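Local coordinates for protein tapirin (Caldicellulosiruptor hydrothermalis, PDB 6N2C) that probably binds cellulose through its C-terminal beta-helix domain, consistent with a role in attaching the cell to plant biomass, and carries a bound zinc ion, at residues R216-R221 and G243-V248; L252-N257 and L273-G278; D277-L282 and F294-D299; G337-R342 and N358-I363; L381-E386 and S403-G408. All blocks are in the same frame, centred on the assembly; numbering follows the deposited sequence. Where two conformers were deposited one is given.

Contact 1: R216-R221 and G243-V248; sequences RSDNNR and GNNKVV
Asp-218 and Asn-245 meet at the tight end of this contact, crossing at about a right angle with carboxylate and amide planes 86° apart. The amide of Asn-245 spends both N-H groups on residues 216-218: ND2 donates to Arg-216 O at 3.0 Å and to Asp-218 OD2 at 3.1 Å, the latter from above the carboxylate plane. Its OD1 accepts from Gly-242 N and Gly-243 N, which fixes the amide's rotation. Arg-221 NH2 reaches Asp-218 OD2 from the opposite face in a salt bridge of 2.9 Å, and Thr-226 OG1 bonds to it too; three partners on OD2 would offset the cost of burying this carboxylate. The guanidinium also offers its edge to Asn-244 O, NH2 lying 2.9 Å away. One backbone hydrogen bond joins the segments, Asp-218 N to Gly-243 O at 2.9 Å.

The two segments lie at the equivalent turn of successive coils of a parallel beta-helix, before strands 227-229 and 246-249. Asparagine suits such turns because its amide can bond to backbone of the neighbouring coil. Gly-243 takes a backbone shape (phi 130°, psi 132°) in which a CB would press on the preceding carbonyl O.

Toward solvent the contact thins: partly exposed Asn-244 donates from ND2 to Asp-218 O at 3.0 Å, while Arg-216 contributes its carbonyl rather than its side chain.

Contact 2: L252-N257 and L273-G278; sequences LMYTKN and LLFSDG
Leu-252 to Thr-255 and Leu-273 to Ser-276 are neighbouring parallel strands in one face of the beta-helix, in register residue for residue, their axes 4.8 Å apart and only 3° from parallel. Such stacking of successive coils is the hallmark of the fold. Backbone bonds alternate between the strands, from Met-253 N to Leu-273 O, Phe-275 N to Met-253 O and Thr-255 N to Phe-275 O, and Asp-277 N carries the ladder past the strand end to Thr-255 O.

Like side chains stand over like. Leu-252, Tyr-254, Leu-273 and Phe-275 share the face covered by helix 451-457: Ile-452 meets Leu-252, Ile-453 meets Leu-273 and Phe-275, and Lys-457 touches Tyr-254. The rings of Tyr-254 and Phe-275 run abreast with planes 33° apart, Tyr-254 CD1 3.7 Å from Phe-275 CD1; both have CG anti to the backbone N (chi1 169° in Tyr-254), and Phe-275 goes on to stack with Phe-294. On the other face Leu-274 CD1 nestles against Met-253 CB at 3.8 Å, flexible methionine and branched leucine filling the interior of the beta-helix.

The strand ends turn polar. Thr-255 OG1 and Ser-276 OG lie 2.8 Å apart, small hydroxyls that fit where the coil bends, and Ser-276 OG accepts from Gly-278 N at 3.1 Å in an ST turn. Asp-277 OD1 forms a salt bridge with Lys-457 of the covering helix, while OD2 takes a very short hydrogen bond, 2.5 Å, from Tyr-254 OH in the plane of the tyrosine ring.

Contact 3: D277-L282 and F294-D299; sequences DGTISL and FCDTLD
Ile-280 and Leu-298 form the apolar centre of this contact, their side chains meeting aslant where Leu-298 CD1 comes 3.8 Å from Ile-280 CG2. The other branch of the isoleucine, extended to CD1 (chi2 178°), touches Cys-295 CB, also at 3.8 Å, so the two branches of one residue touch two partners. Leu-282 CD1 joins more loosely, 4.3 Å from Leu-298 CD1. Ile-288, on another face of the beta-helix, and Leu-319, on the neighbouring strand, also pack here.

Around it runs the parallel ladder of a right-handed beta-helix, strands 279-281 and 297-300 being one coil apart. Ile-280 N bonds to Thr-297 O, Asp-299 N to Ile-280 O and Leu-282 N to Asp-299 O, while Asp-296 N reaches Gly-278 O at 3.0 Å over a more bent path of 138°.

The face of Thr-279, Ser-281, Thr-297 and Asp-299 is polar. Thr-279 and Thr-297 stand next to each other with a common heading, a rung of short beta-branched side chains in which Thr-279 OG1 sits 3.5 Å from Thr-297 CB. Water joins the coils here: one molecule bonds to Thr-279 OG1 and donates to Asp-296 OD2 at 2.7 Å, and a second bonds to Ser-281 OG and donates to Asp-299 OD2. The other carboxylate oxygens are taken on the next coil, Asp-299 OD1 by Asn-320 and Asp-296 OD1 by Asn-317.

Contact 4: G337-R342 and N358-I363; sequences GDIEIR and NNLDII
Asp-338 and Asn-359 meet near the start of these strands: Asp-338 OD1 accepts a hydrogen bond from Asn-359 N at 2.8 Å, from above the carboxylate plane, and more weakly from Asn-358 ND2 at 3.1 Å. With CG beside its own backbone N (chi1 -63°), the short aspartate keeps its carboxylate close to Asn-359 N. Gly-337, at a positive phi of 83° that favours glycine, gives its O to Asn-358 N. From there four backbone bonds, all near 2.9 Å, alternate from Ile-339 N to Ile-363 N.

Apolar contact is on the face of Ile-339, Leu-360, Ile-341 and Ile-362, where Leu-360 CD1 rests 3.7 Å from Ile-339 CB.

Charge occupies the other face. Arg-342 grips Glu-340 OE2 side-on with NE and NH1, each at 2.8 Å, while Glu-340 OE1 pairs with Lys-318. Held so, the guanidinium lays one face over Ile-363, NH2 lying 3.7 Å from CG2, and makes a cation-pi contact with Trp-322.

In-register parallel strands from successive coils, aliphatic on the inner face and largely polar on the other, Ile-363 excepted, are characteristic of a parallel beta-helix wall.

Contact 5: L381-E386 and S403-G408; sequences LKIDGE and SNLNSG
Glu-386 OE2 is gripped by two successive backbone amides across the contact, Asn-406 N at 2.8 Å and Ser-407 N at 2.9 Å, which reach it from opposite faces of the carboxylate plane. A water held by Asn-406 ND2 donates to the same atom. The other oxygen, OE1, accepts from Ser-407 OG at 3.1 Å, above the plane, and weakly from Gly-408 N. A bend at chi2 (-72°) turns the glutamate's CD back toward this loop, and a carboxylate suits the place because so many N-H groups converge there.

This loop links strands 400-403 and 411-413 near one end of the parallel beta-helix; strand 400-403 is the outermost of its face within the chain. The segments hold the end of the ladder: Ser-403 N donates to Ile-383 O and Gly-385 N to Ser-403 O. At a phi of 93°, Gly-385 leaves no room for a CB beside Asp-384 O.

Asn-404 lies alongside Asp-384, its ND2 donating almost straight (171°) to Asp-384 OD1 on the syn side. Leu-405 CD1 lies 3.5 Å from Gly-385 O, and Leu-405 CD2 approaches Ile-383 CG2 loosely at 4.5 Å. A water joins Lys-382 NZ, Ile-383 O and Ser-403 OG.

How the contacts relate
From the N terminus the five contacts follow in order along the beta-helix, each closing a loop of 11 to 21 residues, about one coil. Contact 1 joins two turns and closes before contact 2 opens; strand 246-249 leads directly into strand 252-255. Contacts 2 and 3 share Asp-277 and Gly-278, where the chain passes from one face to the next, and Phe-294 bonds by its backbone to strand 273-276. Contact 4 follows in the same face as contact 3, and its strand 359-363 neighbours strand 380-384 of contact 5. None nests in another. The centres of contacts 1 and 5 lie about 42 Å apart, with contact 1 nearer the zinc site.

Contact 1: R216-R221 and G243-V248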
# COMPACT_ATOMS: atom_id res chain seq x y z
N ARG A 216 -11.90 -9.06 5.37
CA ARG A 216 -13.24 -8.84 5.99
C ARG A 216 -13.03 -8.12 7.27
O ARG A 216 -11.94 -8.08 7.79
CB ARG A 216 -14.03 -10.16 6.18
CG ARG A 216 -14.13 -10.97 4.90
CD ARG A 216 -14.81 -10.20 3.75
NE ARG A 216 -15.14 -11.07 2.61
CZ ARG A 216 -15.59 -10.62 1.46
NH1 ARG A 216 -15.80 -9.29 1.28
NH2 ARG A 216 -15.83 -11.49 0.47
N SER A 217 -14.09 -7.57 7.82
CA SER A 217 -14.00 -6.83 9.04
C SER A 217 -13.57 -7.71 10.24
O SER A 217 -13.92 -8.93 10.33
CB SER A 217 -15.35 -6.16 9.39
OG SER A 217 -16.23 -7.17 9.88
N ASP A 218 -12.77 -7.13 11.10
CA ASP A 218 -12.34 -7.73 12.33
C ASP A 218 -13.21 -7.21 13.48
O ASP A 218 -13.17 -6.07 13.88
CB ASP A 218 -10.90 -7.46 12.60
CG ASP A 218 -9.95 -8.27 11.67
OD1 ASP A 218 -10.37 -9.32 11.07
OD2 ASP A 218 -8.82 -7.78 11.53
N ASN A 219 -14.05 -8.08 13.98
CA ASN A 219 -15.02 -7.75 15.02
C ASN A 219 -14.71 -8.49 16.30
O ASN A 219 -15.30 -8.20 17.31
CB ASN A 219 -16.48 -8.07 14.53
CG ASN A 219 -16.60 -9.43 13.80
OD1 ASN A 219 -16.32 -10.47 14.40
ND2 ASN A 219 -16.98 -9.40 12.49
N ASN A 220 -13.79 -9.44 16.24
CA ASN A 220 -13.40 -10.30 17.35
C ASN A 220 -12.01 -10.94 17.05
O ASN A 220 -11.88 -12.16 17.03
CB ASN A 220 -14.47 -11.39 17.56
CG ASN A 220 -14.20 -12.26 18.79
OD1 ASN A 220 -13.56 -11.83 19.73
ND2 ASN A 220 -14.69 -13.50 18.77
N ARG A 221 -11.01 -10.10 16.76
CA ARG A 221 -9.68 -10.56 16.35
C ARG A 221 -8.77 -10.38 17.59
O ARG A 221 -8.59 -9.23 18.07
CB ARG A 221 -9.15 -9.79 15.13
CG ARG A 221 -7.92 -10.41 14.51
CD ARG A 221 -7.00 -9.39 13.84
NE ARG A 221 -6.49 -8.32 14.72
CZ ARG A 221 -6.83 -7.02 14.70
NH1 ARG A 221 -6.28 -6.18 15.56
NH2 ARG A 221 -7.71 -6.53 13.84
N GLY A 243 -12.48 -3.46 7.52
CA GLY A 243 -12.78 -2.73 8.76
C GLY A 243 -12.09 -3.21 9.98
O GLY A 243 -12.02 -4.43 10.21
N ASN A 244 -11.50 -2.27 10.73
CA ASN A 244 -10.75 -2.59 11.92
C ASN A 244 -9.56 -3.58 11.66
O ASN A 244 -9.12 -4.29 12.59
CB ASN A 244 -11.66 -3.12 13.01
CG ASN A 244 -11.04 -3.06 14.36
OD1 ASN A 244 -10.43 -2.07 14.76
ND2 ASN A 244 -11.24 -4.13 15.11
N ASN A 245 -9.04 -3.53 10.43
CA ASN A 245 -7.90 -4.41 10.03
C ASN A 245 -6.65 -3.63 10.25
O ASN A 245 -6.57 -2.38 9.88
CB ASN A 245 -7.96 -4.75 8.59
CG ASN A 245 -9.25 -5.45 8.18
OD1 ASN A 245 -9.83 -5.09 7.17
ND2 ASN A 245 -9.67 -6.51 8.88
N LYS A 246 -5.60 -4.30 10.77
CA LYS A 246 -4.32 -3.65 11.05
C LYS A 246 -3.21 -4.42 10.28
O LYS A 246 -2.92 -5.58 10.62
CB LYS A 246 -4.01 -3.61 12.53
CG LYS A 246 -5.20 -3.26 13.48
CD LYS A 246 -5.77 -1.89 13.31
CE LYS A 246 -6.96 -1.70 14.25
NZ LYS A 246 -7.28 -0.25 14.35
N VAL A 247 -2.61 -3.76 9.30
CA VAL A 247 -1.68 -4.42 8.31
C VAL A 247 -0.34 -3.75 8.49
O VAL A 247 -0.25 -2.53 8.49
CB VAL A 247 -2.18 -4.28 6.90
CG1 VAL A 247 -1.16 -4.81 5.87
CG2 VAL A 247 -3.48 -5.07 6.73
N VAL A 248 0.74 -4.56 8.59
CA VAL A 248 2.08 -4.05 8.77
C VAL A 248 2.94 -4.75 7.69
O VAL A 248 2.99 -5.98 7.71
CB VAL A 248 2.68 -4.43 10.17
CG1 VAL A 248 4.05 -3.79 10.30
CG2 VAL A 248 1.78 -3.87 11.27

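Contact 2: L252-N257 and L273-G278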
# COMPACT_ATOMS: atom_id res chain seq x y z
N LEU A 252 7.99 -3.80 1.05
CA LEU A 252 7.12 -3.13 0.11
C LEU A 252 5.76 -3.81 -0.03
O LEU A 252 5.63 -5.03 -0.03
CB LEU A 252 7.78 -2.92 -1.26
CG LEU A 252 7.89 -4.21 -2.06
CD1 LEU A 252 6.62 -4.55 -2.83
CD2 LEU A 252 9.10 -4.14 -2.99
N MET A 253 4.76 -2.93 -0.19
CA MET A 253 3.43 -3.32 -0.59
C MET A 253 3.19 -2.69 -1.91
O MET A 253 3.29 -1.46 -2.08
CB MET A 253 2.38 -2.85 0.43
CG MET A 253 0.95 -3.16 -0.00
SD MET A 253 -0.10 -2.85 1.42
CE MET A 253 -1.65 -3.43 0.78
N TYR A 254 2.90 -3.54 -2.93
CA TYR A 254 2.60 -3.11 -4.27
C TYR A 254 1.22 -3.60 -4.68
O TYR A 254 0.92 -4.74 -4.47
CB TYR A 254 3.61 -3.70 -5.33
CG TYR A 254 3.10 -3.45 -6.76
CD1 TYR A 254 3.35 -2.21 -7.40
CD2 TYR A 254 2.35 -4.39 -7.50
CE1 TYR A 254 2.82 -1.93 -8.64
CE2 TYR A 254 1.85 -4.11 -8.75
CZ TYR A 254 2.10 -2.92 -9.33
OH TYR A 254 1.63 -2.67 -10.57
N THR A 255 0.39 -2.75 -5.33
CA THR A 255 -0.84 -3.20 -5.99
C THR A 255 -0.96 -2.52 -7.32
O THR A 255 -0.54 -1.38 -7.45
CB THR A 255 -2.12 -2.97 -5.17
OG1 THR A 255 -2.58 -1.62 -5.32
CG2 THR A 255 -1.98 -3.37 -3.76
N LYS A 256 -1.49 -3.23 -8.31
CA LYS A 256 -1.75 -2.55 -9.57
C LYS A 256 -2.98 -1.60 -9.49
O LYS A 256 -3.00 -0.47 -10.05
CB LYS A 256 -1.99 -3.58 -10.65
CG LYS A 256 -2.02 -2.98 -12.03
CD LYS A 256 -2.54 -3.97 -13.09
CE LYS A 256 -2.92 -3.21 -14.36
NZ LYS A 256 -3.38 -4.11 -15.48
N ASN A 257 -4.04 -2.12 -8.97
CA ASN A 257 -5.36 -1.47 -9.14
C ASN A 257 -5.91 -0.71 -7.93
O ASN A 257 -7.06 -0.36 -7.92
CB ASN A 257 -6.38 -2.46 -9.68
CG ASN A 257 -6.04 -2.88 -11.11
OD1 ASN A 257 -5.38 -2.13 -11.83
ND2 ASN A 257 -6.39 -4.06 -11.47
N LEU A 273 8.35 1.04 1.42
CA LEU A 273 7.76 1.46 0.13
C LEU A 273 6.32 1.00 0.03
O LEU A 273 6.06 -0.20 0.20
CB LEU A 273 8.57 0.84 -1.03
CG LEU A 273 8.12 1.12 -2.47
CD1 LEU A 273 7.92 2.62 -2.77
CD2 LEU A 273 9.03 0.50 -3.54
N LEU A 274 5.41 1.94 -0.35
CA LEU A 274 3.99 1.62 -0.64
C LEU A 274 3.78 2.13 -2.00
O LEU A 274 3.99 3.35 -2.25
CB LEU A 274 3.09 2.37 0.38
CG LEU A 274 1.61 2.21 0.22
CD1 LEU A 274 1.29 0.75 0.39
CD2 LEU A 274 0.90 2.99 1.28
N PHE A 275 3.40 1.26 -2.95
CA PHE A 275 3.32 1.64 -4.34
C PHE A 275 2.05 1.09 -4.92
O PHE A 275 1.85 -0.13 -4.88
CB PHE A 275 4.55 1.05 -5.11
CG PHE A 275 4.79 1.65 -6.43
CD1 PHE A 275 3.90 1.44 -7.50
CD2 PHE A 275 5.91 2.46 -6.66
CE1 PHE A 275 4.12 2.01 -8.75
CE2 PHE A 275 6.11 3.00 -7.89
CZ PHE A 275 5.23 2.81 -8.93
N SER A 276 1.24 1.94 -5.55
CA SER A 276 0.10 1.46 -6.30
C SER A 276 0.02 2.17 -7.63
O SER A 276 0.32 3.35 -7.72
CB SER A 276 -1.23 1.64 -5.56
OG SER A 276 -2.30 1.01 -6.23
N ASP A 277 -0.32 1.46 -8.69
CA ASP A 277 -0.66 2.13 -9.91
C ASP A 277 -2.07 2.71 -9.91
O ASP A 277 -2.45 3.34 -10.95
CB ASP A 277 -0.50 1.20 -11.09
CG ASP A 277 0.97 0.73 -11.28
OD1 ASP A 277 1.83 1.60 -11.16
OD2 ASP A 277 1.19 -0.49 -11.64
N GLY A 278 -2.82 2.52 -8.86
CA GLY A 278 -4.25 2.94 -8.77
C GLY A 278 -4.50 3.93 -7.66
O GLY A 278 -3.64 4.70 -7.24

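Contact 3: D277-L282 and F294-D299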
# COMPACT_ATOMS: atom_id res chain seq x y z
N ASP A 277 -0.32 1.46 -8.69
CA ASP A 277 -0.66 2.13 -9.91
C ASP A 277 -2.07 2.71 -9.91
O ASP A 277 -2.45 3.34 -10.95
CB ASP A 277 -0.50 1.20 -11.09
CG ASP A 277 0.97 0.73 -11.28
OD1 ASP A 277 1.83 1.60 -11.16
OD2 ASP A 277 1.19 -0.49 -11.64
N GLY A 278 -2.82 2.52 -8.86
CA GLY A 278 -4.25 2.94 -8.77
C GLY A 278 -4.50 3.93 -7.66
O GLY A 278 -3.64 4.70 -7.24
N THR A 279 -5.71 3.88 -7.15
CA THR A 279 -6.17 4.83 -6.15
C THR A 279 -6.10 4.21 -4.77
O THR A 279 -6.51 3.06 -4.60
CB THR A 279 -7.60 5.26 -6.49
OG1 THR A 279 -7.60 5.98 -7.71
CG2 THR A 279 -8.17 6.15 -5.48
N ILE A 280 -5.59 4.96 -3.82
CA ILE A 280 -5.57 4.65 -2.43
C ILE A 280 -6.64 5.48 -1.80
O ILE A 280 -6.55 6.71 -1.88
CB ILE A 280 -4.19 4.94 -1.76
CG1 ILE A 280 -3.10 4.06 -2.44
CG2 ILE A 280 -4.29 4.67 -0.24
CD1 ILE A 280 -1.71 4.35 -1.83
N SER A 281 -7.67 4.84 -1.30
CA SER A 281 -8.88 5.56 -0.84
C SER A 281 -9.27 5.26 0.59
O SER A 281 -9.58 4.08 0.88
CB SER A 281 -10.03 5.24 -1.82
OG SER A 281 -11.25 5.82 -1.31
N LEU A 282 -9.27 6.30 1.47
CA LEU A 282 -9.59 6.11 2.88
C LEU A 282 -11.14 6.18 3.13
O LEU A 282 -11.88 6.74 2.29
CB LEU A 282 -8.83 7.05 3.82
CG LEU A 282 -7.36 6.60 4.00
CD1 LEU A 282 -6.51 6.79 2.73
CD2 LEU A 282 -6.80 7.46 5.09
N PHE A 294 4.02 5.92 -3.53
CA PHE A 294 3.73 6.28 -4.87
C PHE A 294 2.30 5.82 -5.19
O PHE A 294 1.94 4.70 -4.87
CB PHE A 294 4.63 5.54 -5.89
CG PHE A 294 6.11 5.86 -5.85
CD1 PHE A 294 6.86 5.43 -4.77
CD2 PHE A 294 6.76 6.43 -6.96
CE1 PHE A 294 8.26 5.61 -4.78
CE2 PHE A 294 8.12 6.60 -6.94
CZ PHE A 294 8.85 6.20 -5.86
N CYS A 295 1.47 6.64 -5.88
CA CYS A 295 0.17 6.16 -6.29
C CYS A 295 -0.35 7.00 -7.41
O CYS A 295 0.24 8.04 -7.69
CB CYS A 295 -0.85 6.04 -5.11
SG CYS A 295 -1.25 7.71 -4.45
N ASP A 296 -1.40 6.58 -8.10
CA ASP A 296 -2.00 7.49 -9.05
C ASP A 296 -2.75 8.61 -8.29
O ASP A 296 -2.53 9.80 -8.55
CB ASP A 296 -2.95 6.81 -9.97
CG ASP A 296 -3.70 7.74 -10.88
OD1 ASP A 296 -3.12 8.42 -11.74
OD2 ASP A 296 -4.93 7.81 -10.70
N THR A 297 -3.65 8.21 -7.45
CA THR A 297 -4.52 9.11 -6.75
C THR A 297 -4.50 8.70 -5.30
O THR A 297 -4.66 7.54 -4.95
CB THR A 297 -5.94 9.03 -7.28
OG1 THR A 297 -6.03 9.53 -8.61
CG2 THR A 297 -6.93 9.82 -6.40
N LEU A 298 -4.32 9.66 -4.40
CA LEU A 298 -4.51 9.46 -2.96
C LEU A 298 -5.75 10.27 -2.45
O LEU A 298 -5.71 11.48 -2.57
CB LEU A 298 -3.27 9.88 -2.16
CG LEU A 298 -3.35 9.81 -0.62
CD1 LEU A 298 -3.82 8.46 -0.14
CD2 LEU A 298 -1.99 10.16 -0.02
N ASP A 299 -6.79 9.55 -2.04
CA ASP A 299 -8.11 10.13 -1.62
C ASP A 299 -8.24 10.09 -0.12
O ASP A 299 -8.29 9.01 0.50
CB ASP A 299 -9.27 9.39 -2.32
CG ASP A 299 -9.55 9.89 -3.72
OD1 ASP A 299 -9.21 11.02 -4.07
OD2 ASP A 299 -10.19 9.15 -4.50
O HOH W 1 -6.21 5.49 -10.08
O HOH W 2 -11.91 7.25 -3.73
O HOH W 3 -11.62 9.03 0.71

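Contact 4: G337-R342 and N358-I363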
# COMPACT_ATOMS: atom_id res chain seq x y z
N GLY A 337 1.84 16.29 -9.86
CA GLY A 337 0.45 15.98 -9.61
C GLY A 337 -0.31 17.21 -9.18
O GLY A 337 0.28 18.24 -8.79
N ASP A 338 -1.63 17.04 -9.11
CA ASP A 338 -2.49 18.10 -8.62
C ASP A 338 -2.92 17.78 -7.21
O ASP A 338 -3.13 16.60 -6.82
CB ASP A 338 -3.74 18.22 -9.55
CG ASP A 338 -3.41 18.63 -10.96
OD1 ASP A 338 -2.37 19.27 -11.24
OD2 ASP A 338 -4.28 18.37 -11.80
N ILE A 339 -3.11 18.85 -6.44
CA ILE A 339 -3.49 18.76 -5.08
C ILE A 339 -4.77 19.59 -4.91
O ILE A 339 -4.81 20.74 -5.38
CB ILE A 339 -2.45 19.37 -4.23
CG1 ILE A 339 -1.11 18.64 -4.33
CG2 ILE A 339 -2.88 19.29 -2.77
CD1 ILE A 339 -0.02 19.14 -3.35
N GLU A 340 -5.81 19.00 -4.28
CA GLU A 340 -7.06 19.75 -4.10
C GLU A 340 -7.47 19.56 -2.64
O GLU A 340 -7.63 18.41 -2.17
CB GLU A 340 -8.10 19.28 -5.11
CG GLU A 340 -9.46 19.93 -4.90
CD GLU A 340 -10.50 19.38 -5.89
OE1 GLU A 340 -10.15 18.63 -6.84
OE2 GLU A 340 -11.64 19.76 -5.76
N ILE A 341 -7.60 20.67 -1.88
CA ILE A 341 -8.00 20.62 -0.50
C ILE A 341 -9.33 21.37 -0.44
O ILE A 341 -9.39 22.52 -0.87
CB ILE A 341 -6.95 21.31 0.38
CG1 ILE A 341 -5.54 20.73 0.08
CG2 ILE A 341 -7.28 21.26 1.84
CD1 ILE A 341 -4.44 21.34 0.85
N ARG A 342 -10.38 20.68 -0.00
CA ARG A 342 -11.68 21.32 0.12
C ARG A 342 -12.39 20.79 1.33
O ARG A 342 -11.84 20.04 2.15
CB ARG A 342 -12.45 21.12 -1.15
CG ARG A 342 -12.93 19.76 -1.44
CD ARG A 342 -13.98 19.78 -2.56
NE ARG A 342 -13.50 20.40 -3.78
CZ ARG A 342 -14.00 21.51 -4.39
NH1 ARG A 342 -13.39 21.94 -5.48
NH2 ARG A 342 -15.07 22.22 -3.96
N ASN A 358 1.60 20.55 -9.79
CA ASN A 358 1.13 21.18 -11.01
C ASN A 358 0.00 22.17 -10.59
O ASN A 358 0.29 23.33 -10.33
CB ASN A 358 0.66 20.12 -11.99
CG ASN A 358 0.16 20.70 -13.26
OD1 ASN A 358 0.69 21.70 -13.73
ND2 ASN A 358 -0.86 20.10 -13.84
N ASN A 359 -1.25 21.72 -10.45
CA ASN A 359 -2.31 22.57 -9.91
C ASN A 359 -2.43 22.40 -8.43
O ASN A 359 -2.36 21.30 -7.90
CB ASN A 359 -3.63 22.29 -10.61
CG ASN A 359 -3.54 22.58 -12.09
OD1 ASN A 359 -2.90 23.57 -12.51
ND2 ASN A 359 -4.06 21.70 -12.90
N LEU A 360 -2.59 23.52 -7.72
CA LEU A 360 -2.80 23.46 -6.28
C LEU A 360 -4.09 24.25 -6.01
O LEU A 360 -4.16 25.47 -6.30
CB LEU A 360 -1.61 24.08 -5.52
CG LEU A 360 -1.86 24.25 -4.01
CD1 LEU A 360 -2.22 22.97 -3.26
CD2 LEU A 360 -0.72 24.92 -3.30
N ASP A 361 -5.11 23.58 -5.49
CA ASP A 361 -6.42 24.26 -5.29
C ASP A 361 -6.77 24.16 -3.84
O ASP A 361 -6.66 23.08 -3.28
CB ASP A 361 -7.51 23.53 -6.07
CG ASP A 361 -7.47 23.74 -7.58
OD1 ASP A 361 -6.38 23.76 -8.17
OD2 ASP A 361 -8.60 23.87 -8.20
N ILE A 362 -7.18 25.28 -3.21
CA ILE A 362 -7.56 25.30 -1.79
C ILE A 362 -8.91 26.03 -1.76
O ILE A 362 -8.99 27.21 -2.25
CB ILE A 362 -6.56 26.06 -0.96
CG1 ILE A 362 -5.09 25.60 -1.29
CG2 ILE A 362 -6.72 25.83 0.51
CD1 ILE A 362 -4.09 26.71 -1.27
N ILE A 363 -9.96 25.34 -1.28
CA ILE A 363 -11.35 25.74 -1.61
C ILE A 363 -12.15 25.79 -0.34
O ILE A 363 -12.34 24.75 0.34
CB ILE A 363 -12.06 24.82 -2.61
CG1 ILE A 363 -11.25 24.58 -3.90
CG2 ILE A 363 -13.44 25.38 -2.99
CD1 ILE A 363 -10.88 25.79 -4.73
O HOH W 4 -5.75 20.98 -8.10

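Contact 5: L381-E386 and S403-G408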
# COMPACT_ATOMS: atom_id res chain seq x y z
N LEU A 381 -2.21 28.17 -8.98
CA LEU A 381 -2.74 28.25 -7.62
C LEU A 381 -4.15 28.79 -7.70
O LEU A 381 -4.34 29.87 -8.27
CB LEU A 381 -1.95 29.20 -6.81
CG LEU A 381 -2.40 29.47 -5.34
CD1 LEU A 381 -2.38 28.18 -4.58
CD2 LEU A 381 -1.51 30.44 -4.64
N LYS A 382 -5.14 28.06 -7.15
CA LYS A 382 -6.53 28.53 -7.04
C LYS A 382 -6.91 28.58 -5.59
O LYS A 382 -6.74 27.60 -4.87
CB LYS A 382 -7.52 27.63 -7.78
CG LYS A 382 -8.97 28.08 -7.68
CD LYS A 382 -9.84 27.17 -8.53
CE LYS A 382 -11.30 27.51 -8.48
NZ LYS A 382 -11.70 28.89 -9.00
N ILE A 383 -7.33 29.76 -5.11
CA ILE A 383 -7.83 29.99 -3.76
C ILE A 383 -9.28 30.54 -3.94
O ILE A 383 -9.49 31.50 -4.70
CB ILE A 383 -6.96 30.98 -3.03
CG1 ILE A 383 -5.61 30.34 -2.69
CG2 ILE A 383 -7.62 31.42 -1.73
CD1 ILE A 383 -4.63 31.31 -2.14
N ASP A 384 -10.26 29.81 -3.37
CA ASP A 384 -11.64 30.22 -3.37
C ASP A 384 -12.08 30.28 -1.93
O ASP A 384 -12.12 29.24 -1.20
CB ASP A 384 -12.46 29.28 -4.26
CG ASP A 384 -13.94 29.56 -4.21
OD1 ASP A 384 -14.30 30.61 -3.73
OD2 ASP A 384 -14.68 28.69 -4.67
N GLY A 385 -12.39 31.47 -1.46
CA GLY A 385 -12.78 31.67 -0.08
C GLY A 385 -11.72 32.02 0.89
O GLY A 385 -10.56 32.18 0.51
N GLU A 386 -12.10 32.12 2.17
CA GLU A 386 -11.23 32.59 3.22
C GLU A 386 -10.55 31.36 3.73
O GLU A 386 -10.69 30.94 4.88
CB GLU A 386 -11.98 33.36 4.32
CG GLU A 386 -12.66 34.68 3.77
CD GLU A 386 -11.67 35.81 3.44
OE1 GLU A 386 -10.50 35.76 3.90
OE2 GLU A 386 -12.01 36.76 2.66
N SER A 403 -10.83 34.01 -5.80
CA SER A 403 -12.27 34.36 -5.77
C SER A 403 -12.79 34.29 -4.37
O SER A 403 -12.27 33.56 -3.52
CB SER A 403 -13.05 33.48 -6.69
OG SER A 403 -12.98 32.13 -6.33
N ASN A 404 -13.88 35.05 -4.13
CA ASN A 404 -14.55 35.05 -2.81
C ASN A 404 -13.57 35.28 -1.72
O ASN A 404 -13.69 34.77 -0.63
CB ASN A 404 -15.36 33.79 -2.62
CG ASN A 404 -16.42 33.67 -3.67
OD1 ASN A 404 -17.25 34.59 -3.82
ND2 ASN A 404 -16.43 32.56 -4.43
N LEU A 405 -12.56 36.09 -2.02
CA LEU A 405 -11.50 36.31 -1.07
C LEU A 405 -11.52 37.81 -0.87
O LEU A 405 -11.04 38.60 -1.77
CB LEU A 405 -10.14 35.87 -1.69
CG LEU A 405 -8.92 36.14 -0.79
CD1 LEU A 405 -9.04 35.36 0.50
CD2 LEU A 405 -7.59 35.88 -1.50
N ASN A 406 -12.06 38.21 0.29
CA ASN A 406 -12.27 39.62 0.60
C ASN A 406 -11.33 40.20 1.61
O ASN A 406 -10.93 41.36 1.46
CB ASN A 406 -13.72 39.81 1.01
CG ASN A 406 -14.64 39.35 -0.07
OD1 ASN A 406 -14.51 39.80 -1.23
ND2 ASN A 406 -15.51 38.37 0.25
N SER A 407 -10.99 39.46 2.66
CA SER A 407 -10.03 39.95 3.64
C SER A 407 -8.66 39.26 3.58
O SER A 407 -7.67 39.91 3.78
CB SER A 407 -10.57 39.82 5.05
OG SER A 407 -10.69 38.47 5.46
N GLY A 408 -8.63 37.96 3.32
CA GLY A 408 -7.39 37.20 3.49
C GLY A 408 -6.83 37.08 4.91
O GLY A 408 -5.68 36.82 5.06
O HOH W 5 -10.72 30.85 -7.45
O HOH W 6 -14.97 36.92 2.39